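Local coordinates for Dot/Icm T4SS effector (Legionella pneumophila, PDB 6VVE), which is an effector kinase delivered by the Dot/Icm type IV secretion system and activated by inositol hexakisphosphate of the host cell, at residues A[3-8]-A[36-41]; A[241-244]-A[248-251]. One frame throughout, in Å; residues are numbered along the deposited sequence.

Contact 1: A[3-8]-A[36-41]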
loop_
_atom_site.group_PDB
_atom_site.type_symbol
_atom_site.label_atom_id
_atom_site.label_comp_id
_atom_site.label_asym_id
_atom_site.label_seq_id
_atom_site.Cartn_x
_atom_site.Cartn_y
_atom_site.Cartn_z
ATOM N N PRO A 3 -2.111 -7.020 -25.942
ATOM C CA PRO A 3 -1.250 -7.322 -27.097
ATOM C C PRO A 3 0.221 -7.500 -26.722
ATOM O O PRO A 3 0.958 -8.189 -27.430
ATOM C CB PRO A 3 -1.440 -6.096 -28.006
ATOM C CG PRO A 3 -1.794 -4.983 -27.062
ATOM C CD PRO A 3 -2.608 -5.628 -25.959
ATOM N N LYS A 4 0.628 -6.895 -25.607
ATOM C CA LYS A 4 2.032 -6.882 -25.230
ATOM C C LYS A 4 2.482 -8.159 -24.536
ATOM O O LYS A 4 3.683 -8.445 -24.528
ATOM C CB LYS A 4 2.312 -5.679 -24.318
ATOM C CG LYS A 4 2.292 -4.332 -25.032
ATOM C CD LYS A 4 2.649 -3.182 -24.090
ATOM C CE LYS A 4 1.428 -2.655 -23.350
ATOM N NZ LYS A 4 1.776 -1.536 -22.426
ATOM N N ILE A 5 1.558 -8.933 -23.959
ATOM C CA ILE A 5 1.949 -10.085 -23.145
ATOM C C ILE A 5 2.896 -10.992 -23.926
ATOM O O ILE A 5 3.975 -11.358 -23.445
ATOM C CB ILE A 5 0.699 -10.842 -22.658
ATOM C CG1 ILE A 5 1.085 -12.041 -21.788
ATOM C CG2 ILE A 5 -0.144 -11.323 -23.834
ATOM C CD1 ILE A 5 1.550 -11.681 -20.405
ATOM N N ASN A 6 2.509 -11.362 -25.147
ATOM C CA ASN A 6 3.343 -12.253 -25.942
ATOM C C ASN A 6 4.657 -11.600 -26.347
ATOM O O ASN A 6 5.632 -12.311 -26.618
ATOM C CB ASN A 6 2.573 -12.719 -27.173
ATOM C CG ASN A 6 1.303 -13.466 -26.810
ATOM O OD1 ASN A 6 0.201 -12.920 -26.883
ATOM N ND2 ASN A 6 1.453 -14.722 -26.399
ATOM N N LYS A 7 4.708 -10.268 -26.389
ATOM C CA LYS A 7 5.962 -9.582 -26.664
ATOM C C LYS A 7 6.815 -9.447 -25.409
ATOM O O LYS A 7 8.048 -9.498 -25.490
ATOM C CB LYS A 7 5.686 -8.200 -27.253
ATOM C CG LYS A 7 4.888 -8.223 -28.546
ATOM C CD LYS A 7 4.726 -6.818 -29.121
ATOM C CE LYS A 7 4.071 -6.850 -30.495
ATOM N NZ LYS A 7 4.891 -7.601 -31.497
ATOM N N ILE A 8 6.178 -9.276 -24.248
ATOM C CA ILE A 8 6.922 -9.131 -23.003
ATOM C C ILE A 8 7.663 -10.417 -22.668
ATOM O O ILE A 8 8.828 -10.378 -22.239
ATOM C CB ILE A 8 5.972 -8.716 -21.865
ATOM C CG1 ILE A 8 5.457 -7.289 -22.104
ATOM C CG2 ILE A 8 6.671 -8.838 -20.522
ATOM C CD1 ILE A 8 4.246 -6.920 -21.252
ATOM N N TYR A 36 8.682 -6.122 -16.063
ATOM C CA TYR A 36 7.338 -6.613 -15.824
ATOM C C TYR A 36 7.371 -7.899 -15.006
ATOM O O TYR A 36 8.352 -8.656 -15.022
ATOM C CB TYR A 36 6.600 -6.901 -17.137
ATOM C CG TYR A 36 6.451 -5.731 -18.076
ATOM C CD1 TYR A 36 7.451 -5.414 -18.987
ATOM C CD2 TYR A 36 5.297 -4.958 -18.074
ATOM C CE1 TYR A 36 7.314 -4.354 -19.846
ATOM C CE2 TYR A 36 5.153 -3.890 -18.938
ATOM C CZ TYR A 36 6.160 -3.591 -19.817
ATOM O OH TYR A 36 6.024 -2.530 -20.684
ATOM N N ALA A 37 6.268 -8.149 -14.299
ATOM C CA ALA A 37 5.990 -9.446 -13.690
ATOM C C ALA A 37 4.820 -10.077 -14.432
ATOM O O ALA A 37 3.765 -9.448 -14.577
ATOM C CB ALA A 37 5.676 -9.300 -12.203
ATOM N N VAL A 38 5.011 -11.305 -14.913
ATOM C CA VAL A 38 4.017 -12.014 -15.710
ATOM C C VAL A 38 3.559 -13.243 -14.940
ATOM O O VAL A 38 4.389 -14.029 -14.467
ATOM C CB VAL A 38 4.585 -12.424 -17.083
ATOM C CG1 VAL A 38 3.565 -13.255 -17.857
ATOM C CG2 VAL A 38 4.991 -11.197 -17.884
ATOM N N ARG A 39 2.239 -13.409 -14.816
ATOM C CA ARG A 39 1.669 -14.574 -14.155
ATOM C C ARG A 39 1.110 -15.537 -15.192
ATOM O O ARG A 39 0.721 -15.141 -16.296
ATOM C CB ARG A 39 0.575 -14.172 -13.168
ATOM C CG ARG A 39 -0.663 -13.555 -13.787
ATOM C CD ARG A 39 -1.715 -13.251 -12.724
ATOM N NE ARG A 39 -2.992 -12.833 -13.299
ATOM C CZ ARG A 39 -3.950 -13.670 -13.679
ATOM N NH1 ARG A 39 -3.786 -14.977 -13.541
ATOM N NH2 ARG A 39 -5.078 -13.200 -14.195
ATOM N N PHE A 40 1.077 -16.818 -14.823
ATOM C CA PHE A 40 0.702 -17.892 -15.730
ATOM C C PHE A 40 -0.447 -18.703 -15.153
ATOM O O PHE A 40 -0.556 -18.872 -13.936
ATOM C CB PHE A 40 1.891 -18.832 -15.995
ATOM C CG PHE A 40 3.030 -18.183 -16.726
ATOM C CD1 PHE A 40 3.848 -17.259 -16.092
ATOM C CD2 PHE A 40 3.284 -18.496 -18.054
ATOM C CE1 PHE A 40 4.886 -16.660 -16.758
ATOM C CE2 PHE A 40 4.333 -17.895 -18.732
ATOM C CZ PHE A 40 5.133 -16.977 -18.085
ATOM N N GLU A 41 -1.306 -19.205 -16.046
ATOM C CA GLU A 41 -2.318 -20.192 -15.706
ATOM C C GLU A 41 -2.295 -21.271 -16.779
ATOM O O GLU A 41 -2.238 -20.967 -17.977
ATOM C CB GLU A 41 -3.724 -19.582 -15.618
ATOM C CG GLU A 41 -3.880 -18.498 -14.573
ATOM C CD GLU A 41 -5.316 -17.979 -14.495
ATOM O OE1 GLU A 41 -6.238 -18.765 -14.748
ATOM O OE2 GLU A 41 -5.516 -16.789 -14.183
#

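Contact 2: A[241-244]-A[248-251]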
loop_
_atom_site.group_PDB
_atom_site.type_symbol
_atom_site.label_atom_id
_atom_site.label_comp_id
_atom_site.label_asym_id
_atom_site.label_seq_id
_atom_site.Cartn_x
_atom_site.Cartn_y
_atom_site.Cartn_z
ATOM N N PRO A 241 -9.787 16.022 10.671
ATOM C CA PRO A 241 -10.651 15.626 11.800
ATOM C C PRO A 241 -12.000 16.317 11.718
ATOM O O PRO A 241 -12.135 17.357 11.054
ATOM C CB PRO A 241 -9.860 16.092 13.033
ATOM C CG PRO A 241 -8.933 17.180 12.510
ATOM C CD PRO A 241 -8.568 16.731 11.118
ATOM N N PRO A 242 -13.020 15.771 12.371
ATOM C CA PRO A 242 -14.320 16.453 12.398
ATOM C C PRO A 242 -14.232 17.782 13.138
ATOM O O PRO A 242 -13.406 17.973 14.030
ATOM C CB PRO A 242 -15.234 15.471 13.143
ATOM C CG PRO A 242 -14.486 14.164 13.182
ATOM C CD PRO A 242 -13.024 14.521 13.145
ATOM N N THR A 243 -15.113 18.703 12.757
ATOM C CA THR A 243 -15.143 20.053 13.299
ATOM C C THR A 243 -16.548 20.374 13.784
ATOM O O THR A 243 -17.534 20.054 13.114
ATOM C CB THR A 243 -14.702 21.078 12.238
ATOM O OG1 THR A 243 -13.287 20.985 12.036
ATOM C CG2 THR A 243 -15.054 22.477 12.671
ATOM N N ASP A 244 -16.633 21.009 14.947
ATOM C CA ASP A 244 -17.909 21.358 15.544
ATOM C C ASP A 244 -18.235 22.826 15.258
ATOM O O ASP A 244 -17.558 23.501 14.479
ATOM C CB ASP A 244 -17.891 21.063 17.049
ATOM C CG ASP A 244 -16.957 21.981 17.822
ATOM O OD1 ASP A 244 -16.281 22.834 17.205
ATOM O OD2 ASP A 244 -16.900 21.843 19.061
ATOM N N HIS A 248 -13.656 23.741 16.347
ATOM C CA HIS A 248 -12.729 23.018 17.211
ATOM C C HIS A 248 -12.755 21.536 16.867
ATOM O O HIS A 248 -13.830 20.946 16.722
ATOM C CB HIS A 248 -13.076 23.247 18.682
ATOM C CG HIS A 248 -12.779 24.639 19.149
ATOM N ND1 HIS A 248 -13.366 25.194 20.266
ATOM C CD2 HIS A 248 -11.958 25.593 18.644
ATOM C CE1 HIS A 248 -12.918 26.427 20.429
ATOM N NE2 HIS A 248 -12.065 26.694 19.456
ATOM N N ARG A 249 -11.569 20.946 16.739
ATOM C CA ARG A 249 -11.444 19.594 16.225
ATOM C C ARG A 249 -11.929 18.575 17.248
ATOM O O ARG A 249 -11.611 18.651 18.437
ATOM C CB ARG A 249 -9.988 19.317 15.846
ATOM C CG ARG A 249 -9.536 19.950 14.535
ATOM C CD ARG A 249 -9.668 21.460 14.554
ATOM N NE ARG A 249 -9.008 22.084 13.409
ATOM C CZ ARG A 249 -8.960 23.397 13.195
ATOM N NH1 ARG A 249 -9.543 24.237 14.042
ATOM N NH2 ARG A 249 -8.331 23.872 12.127
ATOM N N ILE A 250 -12.713 17.614 16.768
ATOM C CA ILE A 250 -13.286 16.567 17.602
ATOM C C ILE A 250 -12.305 15.407 17.682
ATOM O O ILE A 250 -11.671 15.041 16.686
ATOM C CB ILE A 250 -14.648 16.103 17.042
ATOM C CG1 ILE A 250 -15.649 17.274 17.029
ATOM C CG2 ILE A 250 -15.195 14.935 17.842
ATOM C CD1 ILE A 250 -15.812 17.969 18.358
ATOM N N ASP A 251 -12.191 14.806 18.865
ATOM C CA ASP A 251 -11.324 13.644 19.043
ATOM C C ASP A 251 -12.092 12.411 18.584
ATOM O O ASP A 251 -12.751 11.729 19.374
ATOM C CB ASP A 251 -10.867 13.505 20.490
ATOM C CG ASP A 251 -9.737 12.475 20.640
ATOM O OD1 ASP A 251 -9.397 11.839 19.623
ATOM O OD2 ASP A 251 -9.191 12.324 21.758
#

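Contact 1: A[3-8]-A[36-41]
Ile8 sets its side chain over a face of the Tyr36 ring, and Ile5 meets Val38 one helical turn earlier. This is helix-on-sheet packing: the short N-terminal helix 5-8 lies against strand 34-41 of the four-stranded antiparallel sheet near the start of the chain. The contact is apolar and buries about 234 Å² over both sides.

CD1 of Ile8 makes a CH-pi contact with the ring. It stands 3.8 Å from the centroid of the Tyr36 ring and only 8° off its normal, so it sits almost over the middle. The two side chains cross at about a right angle. CG2, the other branch of Ile8, reaches back to the root of the ring, with Ile8 CG2 3.8 Å from Tyr36 CD1. The first torsion separates these branches: CG1 lies beside the backbone N (chi1 -68°) and CG2 opposite that N. CG1 then extends to carry CD1 across the face.

CG2 of Ile8 also touches Val38, 3.9 Å from Val38 CG2. Val38 thus divides its two methyls between the two isoleucines. Tyr36 and Val38 point their side chains toward the helix, while Ala37 between them points away and packs on Ile113 of helix 102-121. Beyond the contact, Tyr31 packs on both Ile8 and Tyr36, and Pro45 touches Ile5.

The backbone bond from Ile8 N to Lys4 O, 2.6 Å, closes the turn that brings both isoleucines to the same strand. Ile5 has its CG1 branch swung away from the backbone N (chi1 -179°). Its terminal methyl comes closest to the strand, with Ile5 CD1 3.6 Å from Val38 CG1.

Contact 2: A[241-244]-A[248-251]
Ile250 N donates to Pro242 O in the main backbone bond, 2.8 Å long and nearly straight at 168°. Arg249 CA also approaches Pro242 O, in a CA-H...O contact. The backbone N of His248 donates to the carboxylate oxygen OD1 of Asp244 at 2.9 Å. The donor meets OD1 on the syn side, 30° out of the carboxylate plane. Asp244 holds its CG between its own backbone N and carbonyl carbon (chi1 68°), which turns the carboxylate back toward the returning chain. A weak bond from Asp244 N to His248 O, 3.3 Å, completes the set.

Outside these bonds the side chains pack in pairs. The ring of Pro241 crosses the bent Arg249 chain obliquely, with Pro241 CG 3.5 Å from Arg249 CG. Ile250 leans on Pro242, Ile250 CB lying 4.0 Å from Pro242 CB. Its CD1 reaches the CB of Asp244. Pro242 is buried and also packs on Trp252 and Ser285, while Asp251 forms a salt bridge with Arg253.

Thr243 and Arg249 form a single antiparallel bridge, a non-hydrogen-bonded pair flanked by the Ile250-Pro242 and Asp244-His248 bonds. The loop linking helix 231-239 to helix 253-262 is thus a hairpin-like turn at the surface, with no regular strand.

In the fold
Contacts 1 and 2 lie on opposite sides of the centre of the chain. Their centres are 49 Å apart and their nearest atoms about 37 Å, so they do not touch. Both segments of contact 1 precede those of contact 2 in the sequence. Contact 1 belongs to the N-terminal part, near the activator: the side chain of Tyr36 is about 10 Å from the bound inositol hexakisphosphate. Contact 2 is a surface loop in the helical C-terminal part. The ADP pocket, with Lys94 and Asp205 among its residues, is formed by the chain between these two regions. No residue of either contact is among those lining that pocket.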